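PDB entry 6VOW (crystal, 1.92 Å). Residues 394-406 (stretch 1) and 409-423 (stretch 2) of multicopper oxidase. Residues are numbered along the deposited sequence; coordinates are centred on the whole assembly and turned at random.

Stretch 1 394-406: GMVFKVLSSDRRE
Stretch 2 (409-423) PYFTDTYLLGKNETA

The apolar centre of the contact lies around Val 399, a buried residue in the strand 397-402. Its t rotamer (chi1 -177°) sets CG2 over one face of the Tyr 410 ring, 3.7 Å from the ring centroid, and Val 399 CB stands 3.4 Å from Tyr 410 CE1. The same side chain reaches Thr 412, with Val 399 CG2 to Thr 412 CG2 at 3.5 Å, and Tyr 415, with Val 399 CG1 to Tyr 415 CE1 at 3.8 Å. A short branched residue suits this place, because both of its methyl groups find partners. Phe 397 points to the same face of the sheet as Val 399, Tyr 410 and Thr 412. In the p rotamer (chi1 52°, chi2 82°) its buried ring extends to where the second stretch turns from one strand into the next: CE1 lies 3.6 Å from Thr 412 CG2 and 4.0 Å from Tyr 415 CB, while Tyr 415 N meets the ring edge, 3.7 Å from Phe 397 CZ.

Lys 398 and Phe 411 share the other face. Phe 411 (chi1 -78°, chi2 -79°) lays its ring against the aliphatic part of Lys 398, whose CB sits 4.1 Å from the centroid of the Phe 411 ring, over its face. Val 396 CG1 adds a contact of 3.3 Å to Phe 411 CD1. The all-t chain of Lys 398 thus covers the ring, and its NZ is hydrogen-bonded elsewhere in the structure.

Backbone pairing fixes this arrangement. The strands 397-402 and 410-412 run antiparallel, their directions 136° apart, with Phe 397 opposite Thr 412 and Lys 398 opposite Phe 411 (CA to CA 5.6 and 4.1 Å). Phe 397 N donates to Thr 412 O, and Thr 412 N to Phe 397 O, both at 2.8 Å. Val 399 N donates to Tyr 410 O at 2.5 Å, whereas the return bond from Tyr 410 N to Val 399 O is weak, at 3.4 Å. Between the bonded pairs, Lys 398 CA approaches Tyr 410 O to 3.1 Å and Phe 411 CA approaches Phe 397 O to 3.2 Å.

Stretch 2 continues through strand 414-417 and a type II turn, Gly 418 to Glu 421, in which Asn 420 adopts positive phi (49/28). It returns so that Ala 423 pairs antiparallel with Ser 402, their CA atoms 4.1 Å apart; this spacing matches that of Lys 398 and Phe 411, likewise a non-hydrogen-bonded pair. Asp 403 then clasps Thr 422 twice: Asp 403 N donates to Thr 422 O at 2.8 Å, and Thr 422 N to Asp 403 OD2 at 2.7 Å.

At the outer edge, the extended Glu 421 (chi1 176°, chi2 179°) brings its buried carboxylate to Gly 418 N, which donates to Glu 421 OE1 at 2.6 Å. Arg 405 NE forms a long salt bridge to Glu 421 OE1, 3.8 Å, although the arginine is poorly ordered. Exposed Arg 404 packs CG against Glu 421 CG at 3.5 Å. Together the stretches bury 1117 Å².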

# COMPACT_ATOMS: atom_id res chain seq x y z
N GLY A 394 0.49 -11.27 -4.87
CA GLY A 394 1.36 -12.39 -5.21
C GLY A 394 2.43 -12.10 -6.18
O GLY A 394 3.38 -12.84 -6.23
N MET A 395 2.22 -11.04 -6.96
CA MET A 395 2.95 -10.76 -8.14
C MET A 395 3.09 -9.28 -8.33
O MET A 395 2.34 -8.47 -7.81
CB MET A 395 2.22 -11.33 -9.32
CG MET A 395 2.67 -12.74 -9.67
SD MET A 395 1.37 -13.94 -9.99
CE MET A 395 0.37 -13.19 -11.24
N VAL A 396 4.10 -8.96 -9.11
CA VAL A 396 4.40 -7.60 -9.43
C VAL A 396 4.18 -7.42 -10.91
O VAL A 396 4.63 -8.25 -11.69
CB VAL A 396 5.86 -7.34 -9.04
CG1 VAL A 396 6.46 -6.32 -9.93
CG2 VAL A 396 5.90 -6.88 -7.59
N PHE A 397 3.50 -6.36 -11.31
CA PHE A 397 3.35 -6.15 -12.74
C PHE A 397 4.10 -4.90 -13.11
O PHE A 397 4.41 -4.06 -12.27
CB PHE A 397 1.88 -6.10 -13.18
CG PHE A 397 1.05 -5.14 -12.41
CD1 PHE A 397 1.05 -3.79 -12.74
CD2 PHE A 397 0.27 -5.57 -11.35
CE1 PHE A 397 0.27 -2.90 -11.97
CE2 PHE A 397 -0.51 -4.73 -10.63
CZ PHE A 397 -0.53 -3.38 -10.93
N LYS A 398 4.41 -4.81 -14.39
CA LYS A 398 5.07 -3.67 -14.99
C LYS A 398 4.06 -2.89 -15.78
O LYS A 398 3.38 -3.43 -16.63
CB LYS A 398 6.16 -4.16 -15.96
CG LYS A 398 7.05 -3.07 -16.49
CD LYS A 398 8.21 -3.58 -17.27
CE LYS A 398 9.36 -2.59 -17.20
NZ LYS A 398 10.51 -3.16 -17.97
N VAL A 399 3.97 -1.61 -15.51
CA VAL A 399 2.99 -0.74 -16.15
C VAL A 399 3.54 -0.32 -17.48
O VAL A 399 4.65 0.26 -17.57
CB VAL A 399 2.79 0.52 -15.32
CG1 VAL A 399 1.72 1.42 -15.92
CG2 VAL A 399 2.40 0.13 -13.92
N LEU A 400 2.77 -0.60 -18.53
CA LEU A 400 3.35 -0.42 -19.84
C LEU A 400 2.96 0.97 -20.36
O LEU A 400 3.83 1.88 -20.55
CB LEU A 400 2.87 -1.52 -20.77
CG LEU A 400 3.66 -2.75 -21.04
CD1 LEU A 400 4.22 -3.33 -19.75
CD2 LEU A 400 2.81 -3.75 -21.79
N SER A 401 1.65 1.11 -20.53
CA SER A 401 1.04 2.27 -21.21
C SER A 401 -0.31 2.61 -20.61
O SER A 401 -0.91 1.81 -19.86
CB SER A 401 0.86 1.97 -22.71
OG SER A 401 0.17 0.75 -22.93
N SER A 402 -0.78 3.81 -20.94
CA SER A 402 -2.17 4.19 -20.61
C SER A 402 -2.83 4.94 -21.75
O SER A 402 -2.15 5.47 -22.59
CB SER A 402 -2.21 5.01 -19.35
OG SER A 402 -3.53 5.34 -19.07
N ASP A 403 -4.16 4.94 -21.78
CA ASP A 403 -4.95 5.89 -22.60
C ASP A 403 -4.56 7.32 -22.32
O ASP A 403 -4.45 8.14 -23.22
CB ASP A 403 -6.42 5.86 -22.15
CG ASP A 403 -7.29 4.92 -22.93
OD1 ASP A 403 -6.93 4.60 -24.09
OD2 ASP A 403 -8.37 4.55 -22.36
N ARG A 404 -4.45 7.61 -21.04
CA ARG A 404 -4.53 8.95 -20.57
C ARG A 404 -3.13 9.44 -20.34
O ARG A 404 -2.67 10.40 -20.98
CB ARG A 404 -5.35 9.04 -19.26
CG ARG A 404 -6.56 8.13 -19.13
CD ARG A 404 -7.87 8.74 -19.60
NE ARG A 404 -8.10 8.65 -21.03
CZ ARG A 404 -9.30 8.73 -21.62
NH1 ARG A 404 -10.42 8.90 -20.91
NH2 ARG A 404 -9.37 8.65 -22.95
N ARG A 405 -2.44 8.75 -19.44
CA ARG A 405 -1.16 9.17 -18.94
C ARG A 405 -0.11 8.80 -20.00
O ARG A 405 -0.33 7.90 -20.83
CB ARG A 405 -0.89 8.49 -17.57
CG ARG A 405 -1.97 8.76 -16.50
CD ARG A 405 -1.59 8.42 -15.03
NE ARG A 405 -2.78 8.14 -14.17
CZ ARG A 405 -2.94 8.43 -12.87
NH1 ARG A 405 -2.00 9.05 -12.13
NH2 ARG A 405 -4.09 8.10 -12.28
N GLU A 406 1.00 9.52 -20.01
CA GLU A 406 2.18 8.99 -20.67
C GLU A 406 2.82 8.15 -19.57
O GLU A 406 2.86 8.61 -18.44
CB GLU A 406 3.11 10.11 -21.18
CG GLU A 406 4.20 9.60 -22.11
CD GLU A 406 3.67 8.75 -23.26
OE1 GLU A 406 3.03 9.33 -24.17
OE2 GLU A 406 3.86 7.49 -23.25
N PRO A 409 7.60 3.15 -18.00
CA PRO A 409 7.23 1.83 -17.52
C PRO A 409 7.90 1.50 -16.24
O PRO A 409 9.11 1.71 -16.12
CB PRO A 409 7.80 0.89 -18.60
CG PRO A 409 7.77 1.69 -19.82
CD PRO A 409 8.18 3.07 -19.38
N TYR A 410 7.13 0.95 -15.30
CA TYR A 410 7.64 0.68 -13.98
C TYR A 410 6.89 -0.48 -13.42
O TYR A 410 5.82 -0.85 -13.95
CB TYR A 410 7.49 1.92 -13.09
CG TYR A 410 6.04 2.33 -12.86
CD1 TYR A 410 5.24 2.86 -13.88
CD2 TYR A 410 5.46 2.20 -11.59
CE1 TYR A 410 3.92 3.22 -13.64
CE2 TYR A 410 4.19 2.58 -11.32
CZ TYR A 410 3.42 3.09 -12.34
OH TYR A 410 2.16 3.43 -11.98
N PHE A 411 7.48 -1.08 -12.39
CA PHE A 411 6.95 -2.24 -11.67
C PHE A 411 6.26 -1.81 -10.43
O PHE A 411 6.72 -0.94 -9.73
CB PHE A 411 8.07 -3.18 -11.20
CG PHE A 411 8.63 -4.07 -12.30
CD1 PHE A 411 7.94 -5.21 -12.71
CD2 PHE A 411 9.88 -3.78 -12.86
CE1 PHE A 411 8.41 -6.01 -13.71
CE2 PHE A 411 10.40 -4.61 -13.86
CZ PHE A 411 9.66 -5.72 -14.29
N THR A 412 5.19 -2.48 -10.10
CA THR A 412 4.34 -2.11 -9.00
C THR A 412 3.36 -3.24 -8.81
O THR A 412 3.21 -4.05 -9.69
CB THR A 412 3.62 -0.77 -9.31
OG1 THR A 412 2.73 -0.47 -8.27
CG2 THR A 412 2.87 -0.82 -10.61
N ASP A 413 2.72 -3.29 -7.62
CA ASP A 413 1.63 -4.20 -7.27
C ASP A 413 0.27 -3.46 -7.45
O ASP A 413 -0.84 -4.06 -7.37
CB ASP A 413 1.80 -4.71 -5.84
CG ASP A 413 1.98 -3.58 -4.79
OD1 ASP A 413 1.02 -2.79 -4.62
OD2 ASP A 413 3.07 -3.45 -4.13
N THR A 414 0.35 -2.15 -7.73
CA THR A 414 -0.86 -1.34 -7.86
C THR A 414 -0.81 -0.31 -8.93
O THR A 414 0.16 0.35 -9.08
CB THR A 414 -1.18 -0.76 -6.50
OG1 THR A 414 -1.39 -1.89 -5.70
CG2 THR A 414 -2.51 0.03 -6.46
N TYR A 415 -1.88 -0.20 -9.69
CA TYR A 415 -1.99 0.87 -10.67
C TYR A 415 -3.24 1.69 -10.37
O TYR A 415 -4.33 1.15 -10.28
CB TYR A 415 -2.08 0.38 -12.10
CG TYR A 415 -2.05 1.53 -13.06
CD1 TYR A 415 -0.90 2.35 -13.11
CD2 TYR A 415 -3.14 1.85 -13.89
CE1 TYR A 415 -0.83 3.43 -13.95
CE2 TYR A 415 -3.07 2.96 -14.76
CZ TYR A 415 -1.90 3.75 -14.80
OH TYR A 415 -1.72 4.88 -15.63
N LEU A 416 -3.09 2.99 -10.25
CA LEU A 416 -4.24 3.87 -10.00
C LEU A 416 -4.93 4.18 -11.35
O LEU A 416 -4.49 5.01 -12.20
CB LEU A 416 -3.76 5.15 -9.22
CG LEU A 416 -4.79 6.16 -8.75
CD1 LEU A 416 -5.85 5.58 -7.84
CD2 LEU A 416 -4.08 7.30 -8.08
N LEU A 417 -6.02 3.45 -11.54
CA LEU A 417 -6.71 3.40 -12.80
C LEU A 417 -7.71 4.51 -12.89
O LEU A 417 -8.76 4.47 -12.22
CB LEU A 417 -7.41 2.07 -12.92
CG LEU A 417 -7.87 1.77 -14.34
CD1 LEU A 417 -6.72 1.74 -15.30
CD2 LEU A 417 -8.59 0.39 -14.29
N GLY A 418 -7.38 5.50 -13.70
CA GLY A 418 -8.14 6.73 -13.73
C GLY A 418 -9.48 6.49 -14.35
O GLY A 418 -9.79 5.38 -14.82
N LYS A 419 -10.26 7.57 -14.27
CA LYS A 419 -11.59 7.69 -14.80
C LYS A 419 -11.50 7.42 -16.26
O LYS A 419 -10.70 8.03 -16.95
CB LYS A 419 -12.04 9.12 -14.64
CG LYS A 419 -12.15 9.69 -13.22
CD LYS A 419 -12.77 11.09 -13.33
CE LYS A 419 -12.88 11.90 -12.05
NZ LYS A 419 -13.47 11.08 -10.95
N ASN A 420 -12.33 6.48 -16.72
CA ASN A 420 -12.33 6.05 -18.12
C ASN A 420 -10.97 5.72 -18.68
O ASN A 420 -10.76 5.85 -19.86
CB ASN A 420 -12.99 7.11 -18.99
CG ASN A 420 -14.49 7.04 -19.00
OD1 ASN A 420 -15.13 6.21 -18.31
ND2 ASN A 420 -15.09 7.95 -19.77
N GLU A 421 -10.04 5.30 -17.85
CA GLU A 421 -8.71 5.03 -18.37
C GLU A 421 -8.62 3.56 -18.86
O GLU A 421 -9.15 2.63 -18.23
CB GLU A 421 -7.67 5.35 -17.30
CG GLU A 421 -6.24 5.00 -17.69
CD GLU A 421 -5.18 5.33 -16.64
OE1 GLU A 421 -5.46 5.84 -15.48
OE2 GLU A 421 -4.01 5.05 -17.02
N THR A 422 -7.94 3.35 -19.99
CA THR A 422 -7.49 1.98 -20.35
C THR A 422 -5.97 1.89 -20.25
O THR A 422 -5.28 2.44 -21.10
CB THR A 422 -7.90 1.53 -21.75
OG1 THR A 422 -9.32 1.31 -21.79
CG2 THR A 422 -7.17 0.23 -22.14
N ALA A 423 -5.48 1.15 -19.23
CA ALA A 423 -4.03 0.91 -19.04
C ALA A 423 -3.59 -0.57 -19.33
O ALA A 423 -4.33 -1.57 -19.17
CB ALA A 423 -3.59 1.40 -17.67